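Local coordinates for D-2-hydroxyacid dehydrogensase protein (Ketogulonicigenium vulgare, PDB 4LSW) that probably catalyses the NAD(P)-dependent interconversion of D-2-hydroxyacids and 2-oxoacids, at residues A[6-9]-A[10-14]; A[84-88]-A[89-93]; A[267-270]-A[271-274]. All coordinates share one frame; numbering follows the deposited sequence.

Contact 1: residues A[6-9]-A[10-14]; sequences ILQL and GPYPA
Gln8, near the end of strand 5-8, reaches out alongside the loop that follows, where it meets Gly10 and Tyr12. Its CB leaves the strand toward that loop, and CG lies anti to the backbone N (chi1 -177°), so the extended chain runs out beside Tyr12. CG comes within 3.4 Å of Gly10 O and 3.9 Å of Tyr12 CE2. Further out, CD lies 3.7 Å from Tyr12 CD2, and the amide plane is turned 31° from the ring. The tip does the polar work: NE2 donates to Gly10 O over 2.9 Å in a nearly straight bond (164°) while also approaching Tyr12 CD2 at 3.4 Å. A second acceptor, Gln17 OE1 in helix 14-23, shares NE2, so two oxygens fix the rotation of the amide. Gly10, with no side chain, contributes its carbonyl, whose O stands 4.2 Å above the Tyr12 ring, over its centre. Tyr12 is held at its far end by a hydrogen bond from OH to Thr51 O. A leucine at Gln8 would probably leave both Gly10 O and Gln17 OE1 without this donor, freeing the loop to shift. Pro13 occupies the N-cap position of helix 14-23. The whole is a strand-loop-helix connection, typical of alpha/beta folds, here in a mostly parallel sheet.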
loop_
_atom_site.group_PDB
_atom_site.type_symbol
_atom_site.label_atom_id
_atom_site.label_comp_id
_atom_site.label_asym_id
_atom_site.label_seq_id
_atom_site.Cartn_x
_atom_site.Cartn_y
_atom_site.Cartn_z
ATOM N N ILE A 6 -17.420 -20.437 7.319
ATOM C CA ILE A 6 -16.147 -19.787 7.052
ATOM C C ILE A 6 -15.488 -19.317 8.348
ATOM O O ILE A 6 -16.153 -19.105 9.365
ATOM C CB ILE A 6 -16.306 -18.617 6.061
ATOM C CG1 ILE A 6 -16.996 -17.424 6.711
ATOM C CG2 ILE A 6 -17.083 -19.051 4.823
ATOM C CD1 ILE A 6 -17.093 -16.246 5.771
ATOM N N LEU A 7 -14.168 -19.193 8.313
ATOM C CA LEU A 7 -13.409 -18.749 9.470
ATOM C C LEU A 7 -12.827 -17.372 9.168
ATOM O O LEU A 7 -12.090 -17.202 8.192
ATOM C CB LEU A 7 -12.297 -19.755 9.782
ATOM C CG LEU A 7 -11.477 -19.590 11.073
ATOM C CD1 LEU A 7 -12.320 -19.833 12.312
ATOM C CD2 LEU A 7 -10.304 -20.556 11.052
ATOM N N GLN A 8 -13.181 -16.388 9.988
ATOM C CA GLN A 8 -12.733 -15.011 9.776
ATOM C C GLN A 8 -11.640 -14.673 10.790
ATOM O O GLN A 8 -11.836 -14.823 11.995
ATOM C CB GLN A 8 -13.911 -14.049 9.914
ATOM C CG GLN A 8 -13.561 -12.591 9.628
ATOM C CD GLN A 8 -14.767 -11.688 9.700
ATOM O OE1 GLN A 8 -15.881 -12.095 9.366
ATOM N NE2 GLN A 8 -14.561 -10.454 10.151
ATOM N N LEU A 9 -10.484 -14.227 10.304
ATOM C CA LEU A 9 -9.318 -14.092 11.181
ATOM C C LEU A 9 -9.159 -12.720 11.840
ATOM O O LEU A 9 -8.505 -12.613 12.876
ATOM C CB LEU A 9 -8.041 -14.472 10.435
ATOM C CG LEU A 9 -7.998 -15.846 9.774
ATOM C CD1 LEU A 9 -6.580 -16.133 9.307
ATOM C CD2 LEU A 9 -8.492 -16.936 10.718
ATOM N N GLY A 10 -9.751 -11.690 11.244
ATOM C CA GLY A 10 -9.714 -10.351 11.807
ATOM C C GLY A 10 -10.966 -9.574 11.452
ATOM O O GLY A 10 -11.688 -9.944 10.534
ATOM N N PRO A 11 -11.239 -8.490 12.187
ATOM C CA PRO A 11 -12.452 -7.696 11.936
ATOM C C PRO A 11 -12.488 -7.012 10.568
ATOM O O PRO A 11 -11.440 -6.697 9.996
ATOM C CB PRO A 11 -12.410 -6.628 13.047
ATOM C CG PRO A 11 -10.965 -6.568 13.467
ATOM C CD PRO A 11 -10.454 -7.968 13.319
ATOM N N TYR A 12 -13.698 -6.793 10.054
ATOM C CA TYR A 12 -13.929 -5.990 8.859
ATOM C C TYR A 12 -14.922 -4.892 9.213
ATOM O O TYR A 12 -15.630 -5.002 10.210
ATOM C CB TYR A 12 -14.557 -6.823 7.748
ATOM C CG TYR A 12 -13.711 -7.924 7.167
ATOM C CD1 TYR A 12 -12.414 -7.695 6.722
ATOM C CD2 TYR A 12 -14.227 -9.203 7.053
ATOM C CE1 TYR A 12 -11.655 -8.728 6.190
ATOM C CE2 TYR A 12 -13.492 -10.224 6.523
ATOM C CZ TYR A 12 -12.211 -9.991 6.093
ATOM O OH TYR A 12 -11.504 -11.044 5.560
ATOM N N PRO A 13 -15.004 -3.841 8.380
ATOM C CA PRO A 13 -16.028 -2.813 8.613
ATOM C C PRO A 13 -17.421 -3.419 8.588
ATOM O O PRO A 13 -17.617 -4.441 7.935
ATOM C CB PRO A 13 -15.868 -1.885 7.406
ATOM C CG PRO A 13 -14.445 -2.033 7.018
ATOM C CD PRO A 13 -14.109 -3.477 7.267
ATOM N N ALA A 14 -18.367 -2.788 9.282
ATOM C CA ALA A 14 -19.739 -3.278 9.349
ATOM C C ALA A 14 -20.390 -3.500 7.982
ATOM O O ALA A 14 -21.215 -4.405 7.824
ATOM C CB ALA A 14 -20.585 -2.340 10.200
#

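Contact 2: residues A[84-88]-A[89-93]; sequences AACRE and RGIQV
Cys86 and Ile91 meet where helix 83-89 ends and the chain turns into strand 92-94, the helix-to-second-strand turn of the beta-alpha-beta unit that begins with strand 70-74. The helix closes with the 6-to-1 bond seen in Schellman motifs: Ile91 N donates to Cys86 O over 2.9 Å, while Arg89 N reaches the same oxygen from the opposite face of its plane at 3.0 Å. Gly90 reverses the chain with a positive phi (78°), a value glycine adopts without the strain a CB brings. The side chains follow this turn. SG of Cys86 is anti to its carbonyl carbon (chi1 -72°) and sits 3.9 Å from Ile91 CG2; a small, apolar thiol fits this buried place beside Ile71 of strand 70-74. Glu88 and Arg89, both exposed, run side by side in the same direction. Their extended chains bring Glu88 OE1 and Arg89 NH1 to 3.1 Å in a salt bridge, with carboxylate and guanidinium planes 41° apart; Glu88 OE1 also pairs with Arg59, so one carboxylate oxygen serves two cations. The long Arg89 aliphatic stem lies along the helix end, with its CG 3.3 Å from Ala85 O. Val93 CG2 lies 3.8 Å from the same Cys86 SG.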
loop_
_atom_site.group_PDB
_atom_site.type_symbol
_atom_site.label_atom_id
_atom_site.label_comp_id
_atom_site.label_asym_id
_atom_site.label_seq_id
_atom_site.Cartn_x
_atom_site.Cartn_y
_atom_site.Cartn_z
ATOM N N ALA A 84 2.806 -22.456 0.083
ATOM C CA ALA A 84 3.245 -23.840 -0.065
ATOM C C ALA A 84 2.219 -24.802 0.537
ATOM O O ALA A 84 1.912 -25.848 -0.039
ATOM C CB ALA A 84 4.618 -24.044 0.565
ATOM N N ALA A 85 1.690 -24.439 1.703
ATOM C CA ALA A 85 0.662 -25.237 2.351
ATOM C C ALA A 85 -0.588 -25.279 1.477
ATOM O O ALA A 85 -1.233 -26.314 1.351
ATOM C CB ALA A 85 0.339 -24.666 3.730
ATOM N N CYS A 86 -0.921 -24.148 0.870
ATOM C CA CYS A 86 -2.079 -24.089 -0.006
ATOM C C CYS A 86 -1.910 -24.995 -1.218
ATOM O O CYS A 86 -2.793 -25.786 -1.531
ATOM C CB CYS A 86 -2.353 -22.653 -0.453
ATOM S SG CYS A 86 -3.006 -21.596 0.861
ATOM N N ARG A 87 -0.771 -24.880 -1.891
ATOM C CA ARG A 87 -0.550 -25.646 -3.109
ATOM C C ARG A 87 -0.439 -27.146 -2.860
ATOM O O ARG A 87 -0.821 -27.945 -3.714
ATOM C CB ARG A 87 0.667 -25.118 -3.861
ATOM C CG ARG A 87 0.433 -23.739 -4.455
ATOM C CD ARG A 87 1.522 -23.367 -5.439
ATOM N NE ARG A 87 1.319 -22.039 -6.011
ATOM C CZ ARG A 87 1.921 -20.936 -5.579
ATOM N NH1 ARG A 87 2.772 -20.996 -4.563
ATOM N NH2 ARG A 87 1.677 -19.771 -6.170
ATOM N N GLU A 88 0.074 -27.527 -1.691
ATOM C CA GLU A 88 0.104 -28.934 -1.297
ATOM C C GLU A 88 -1.304 -29.504 -1.233
ATOM O O GLU A 88 -1.518 -30.683 -1.514
ATOM C CB GLU A 88 0.741 -29.103 0.086
ATOM C CG GLU A 88 2.244 -28.932 0.158
ATOM C CD GLU A 88 2.740 -28.826 1.591
ATOM O OE1 GLU A 88 1.921 -28.993 2.522
ATOM O OE2 GLU A 88 3.944 -28.562 1.785
ATOM N N ARG A 89 -2.262 -28.658 -0.857
ATOM C CA ARG A 89 -3.605 -29.115 -0.500
ATOM C C ARG A 89 -4.699 -28.802 -1.511
ATOM O O ARG A 89 -5.851 -29.189 -1.323
ATOM C CB ARG A 89 -3.987 -28.535 0.863
ATOM C CG ARG A 89 -3.091 -29.030 1.963
ATOM C CD ARG A 89 -3.423 -28.407 3.293
ATOM N NE ARG A 89 -2.945 -29.254 4.377
ATOM C CZ ARG A 89 -1.665 -29.400 4.699
ATOM N NH1 ARG A 89 -0.722 -28.741 4.030
ATOM N NH2 ARG A 89 -1.324 -30.204 5.696
ATOM N N GLY A 90 -4.345 -28.104 -2.584
ATOM C CA GLY A 90 -5.333 -27.733 -3.574
ATOM C C GLY A 90 -6.170 -26.554 -3.118
ATOM O O GLY A 90 -7.243 -26.308 -3.651
ATOM N N ILE A 91 -5.668 -25.816 -2.134
ATOM C CA ILE A 91 -6.383 -24.643 -1.645
ATOM C C ILE A 91 -6.126 -23.450 -2.568
ATOM O O ILE A 91 -4.978 -23.158 -2.911
ATOM C CB ILE A 91 -5.979 -24.301 -0.204
ATOM C CG1 ILE A 91 -6.371 -25.447 0.729
ATOM C CG2 ILE A 91 -6.618 -22.992 0.259
ATOM C CD1 ILE A 91 -5.629 -25.426 2.039
ATOM N N GLN A 92 -7.203 -22.777 -2.964
ATOM C CA GLN A 92 -7.118 -21.600 -3.817
ATOM C C GLN A 92 -7.095 -20.324 -2.975
ATOM O O GLN A 92 -7.556 -20.320 -1.838
ATOM C CB GLN A 92 -8.291 -21.587 -4.797
ATOM C CG GLN A 92 -8.299 -22.799 -5.732
ATOM C CD GLN A 92 -9.574 -22.901 -6.546
ATOM O OE1 GLN A 92 -9.753 -22.189 -7.533
ATOM N NE2 GLN A 92 -10.473 -23.789 -6.130
ATOM N N VAL A 93 -6.538 -19.249 -3.533
ATOM C CA VAL A 93 -6.412 -17.983 -2.811
ATOM C C VAL A 93 -6.869 -16.829 -3.707
ATOM O O VAL A 93 -6.587 -16.841 -4.900
ATOM C CB VAL A 93 -4.958 -17.749 -2.336
ATOM C CG1 VAL A 93 -4.851 -16.475 -1.503
ATOM C CG2 VAL A 93 -4.435 -18.941 -1.531
#

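Contact 3: residues A[267-270]-A[271-274]; sequences DPRF and RDLP
Arg269, whose carbonyl oxygen accepts from Asp272 N (3.1 Å), grips Asp267 side-on with two nitrogens. NE meets OD1 at 3.0 Å and NH2 meets OD2 at 2.9 Å, both bonds close to straight (173°) and lying in the guanidinium plane. OD1 also takes the backbone N of Arg269 on its anti lone pair, a capping bond that makes Asp267 well suited to start the turn; Pro268 suits the next place, its ring holding phi near the helical value. NH2 also reaches Glu241 in helix 240-249, so the arginine joins two acidic groups. Beyond this cap, Arg271 N bonds to Pro268 O at 2.9 Å, and like the Asp272 bond it spans only three residues, as in a 3-10 turn. A water lies 2.6 Å from Phe270 O and 2.7 Å from Leu273 O, within hydrogen-bonding distance of both carbonyls, and may link them as the turn ends. Farther out the contact is apolar: Leu273 CD1 comes to 4.3 Å from Phe270 CD1, and Phe270 itself packs on Ile244 of helix 240-249. This short capped turn occupies the crossover from strand 254-257 to strand 276-278, part of the Rossmann-type beta-alpha-beta architecture of the nucleotide-binding domain.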
loop_
_atom_site.group_PDB
_atom_site.type_symbol
_atom_site.label_atom_id
_atom_site.label_comp_id
_atom_site.label_asym_id
_atom_site.label_seq_id
_atom_site.Cartn_x
_atom_site.Cartn_y
_atom_site.Cartn_z
ATOM N N ASP A 267 9.253 5.473 13.574
ATOM C CA ASP A 267 10.453 6.036 14.189
ATOM C C ASP A 267 10.231 7.478 14.650
ATOM O O ASP A 267 9.927 8.353 13.843
ATOM C CB ASP A 267 11.601 5.974 13.182
ATOM C CG ASP A 267 12.959 5.964 13.843
ATOM O OD1 ASP A 267 13.254 6.900 14.608
ATOM O OD2 ASP A 267 13.720 5.014 13.581
ATOM N N PRO A 268 10.374 7.732 15.965
ATOM C CA PRO A 268 10.121 9.066 16.529
ATOM C C PRO A 268 10.929 10.171 15.852
ATOM O O PRO A 268 10.501 11.323 15.829
ATOM C CB PRO A 268 10.578 8.922 17.984
ATOM C CG PRO A 268 10.457 7.464 18.279
ATOM C CD PRO A 268 10.757 6.751 16.996
ATOM N N ARG A 269 12.085 9.819 15.302
ATOM C CA ARG A 269 12.958 10.810 14.689
ATOM C C ARG A 269 12.337 11.495 13.467
ATOM O O ARG A 269 12.711 12.619 13.123
ATOM C CB ARG A 269 14.300 10.181 14.328
ATOM C CG ARG A 269 15.198 9.954 15.531
ATOM C CD ARG A 269 16.421 9.167 15.121
ATOM N NE ARG A 269 16.050 7.864 14.580
ATOM C CZ ARG A 269 16.899 7.028 13.995
ATOM N NH1 ARG A 269 18.184 7.363 13.877
ATOM N NH2 ARG A 269 16.483 5.857 13.532
ATOM N N PHE A 270 11.382 10.826 12.825
ATOM C CA PHE A 270 10.671 11.434 11.706
ATOM C C PHE A 270 9.888 12.659 12.162
ATOM O O PHE A 270 9.616 13.564 11.375
ATOM C CB PHE A 270 9.729 10.419 11.045
ATOM C CG PHE A 270 10.420 9.458 10.127
ATOM C CD1 PHE A 270 11.145 9.923 9.036
ATOM C CD2 PHE A 270 10.321 8.089 10.334
ATOM C CE1 PHE A 270 11.781 9.036 8.181
ATOM C CE2 PHE A 270 10.951 7.196 9.484
ATOM C CZ PHE A 270 11.683 7.674 8.400
ATOM N N ARG A 271 9.538 12.679 13.447
ATOM C CA ARG A 271 8.750 13.760 14.021
ATOM C C ARG A 271 9.618 14.998 14.273
ATOM O O ARG A 271 9.123 16.127 14.258
ATOM C CB ARG A 271 8.101 13.276 15.326
ATOM C CG ARG A 271 6.932 14.095 15.831
ATOM C CD ARG A 271 6.331 13.472 17.096
ATOM N NE ARG A 271 5.290 12.485 16.813
ATOM C CZ ARG A 271 5.424 11.171 16.977
ATOM N NH1 ARG A 271 6.561 10.663 17.435
ATOM N NH2 ARG A 271 4.415 10.360 16.692
ATOM N N ASP A 272 10.915 14.774 14.487
ATOM C CA ASP A 272 11.859 15.846 14.813
ATOM C C ASP A 272 12.363 16.626 13.596
ATOM O O ASP A 272 12.879 17.736 13.728
ATOM C CB ASP A 272 13.067 15.273 15.569
ATOM C CG ASP A 272 12.673 14.537 16.837
ATOM O OD1 ASP A 272 11.672 14.932 17.467
ATOM O OD2 ASP A 272 13.365 13.561 17.193
ATOM N N LEU A 273 12.226 16.039 12.414
ATOM C CA LEU A 273 12.725 16.664 11.194
ATOM C C LEU A 273 11.757 17.738 10.689
ATOM O O LEU A 273 10.545 17.571 10.782
ATOM C CB LEU A 273 12.978 15.593 10.130
ATOM C CG LEU A 273 14.016 14.537 10.527
ATOM C CD1 LEU A 273 13.834 13.243 9.740
ATOM C CD2 LEU A 273 15.419 15.093 10.338
ATOM N N PRO A 274 12.295 18.857 10.177
ATOM C CA PRO A 274 11.476 19.988 9.723
ATOM C C PRO A 274 11.000 19.857 8.277
ATOM O O PRO A 274 10.253 20.719 7.800
ATOM C CB PRO A 274 12.442 21.167 9.828
ATOM C CG PRO A 274 13.780 20.564 9.552
ATOM C CD PRO A 274 13.738 19.163 10.118
HETATM O O HOH W 1 8.539 15.840 10.939
#

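How the contacts relate
The three contacts follow one another along the chain. Contacts 1 and 2 both reach the mixed sheet, through strands 5-8 and 92-94 with 48-52 and 70-74 between them; their centres lie about 21 Å apart and their nearest atoms about 11 Å. Contact 3 lies beside the parallel sheet, on helix 269-272 between strands 254-257 and 276-278, its centre about 35 Å from that of contact 1 and 43 Å from that of contact 2, across the chain's centre from the latter. Contacts 1 and 2 join strand and helix; contact 3 is a short helical turn on a crossover. Together they sample two alpha/beta domains, one mixed-sheet and one parallel-sheet, consistent with the two-domain design of D-2-hydroxyacid dehydrogenases.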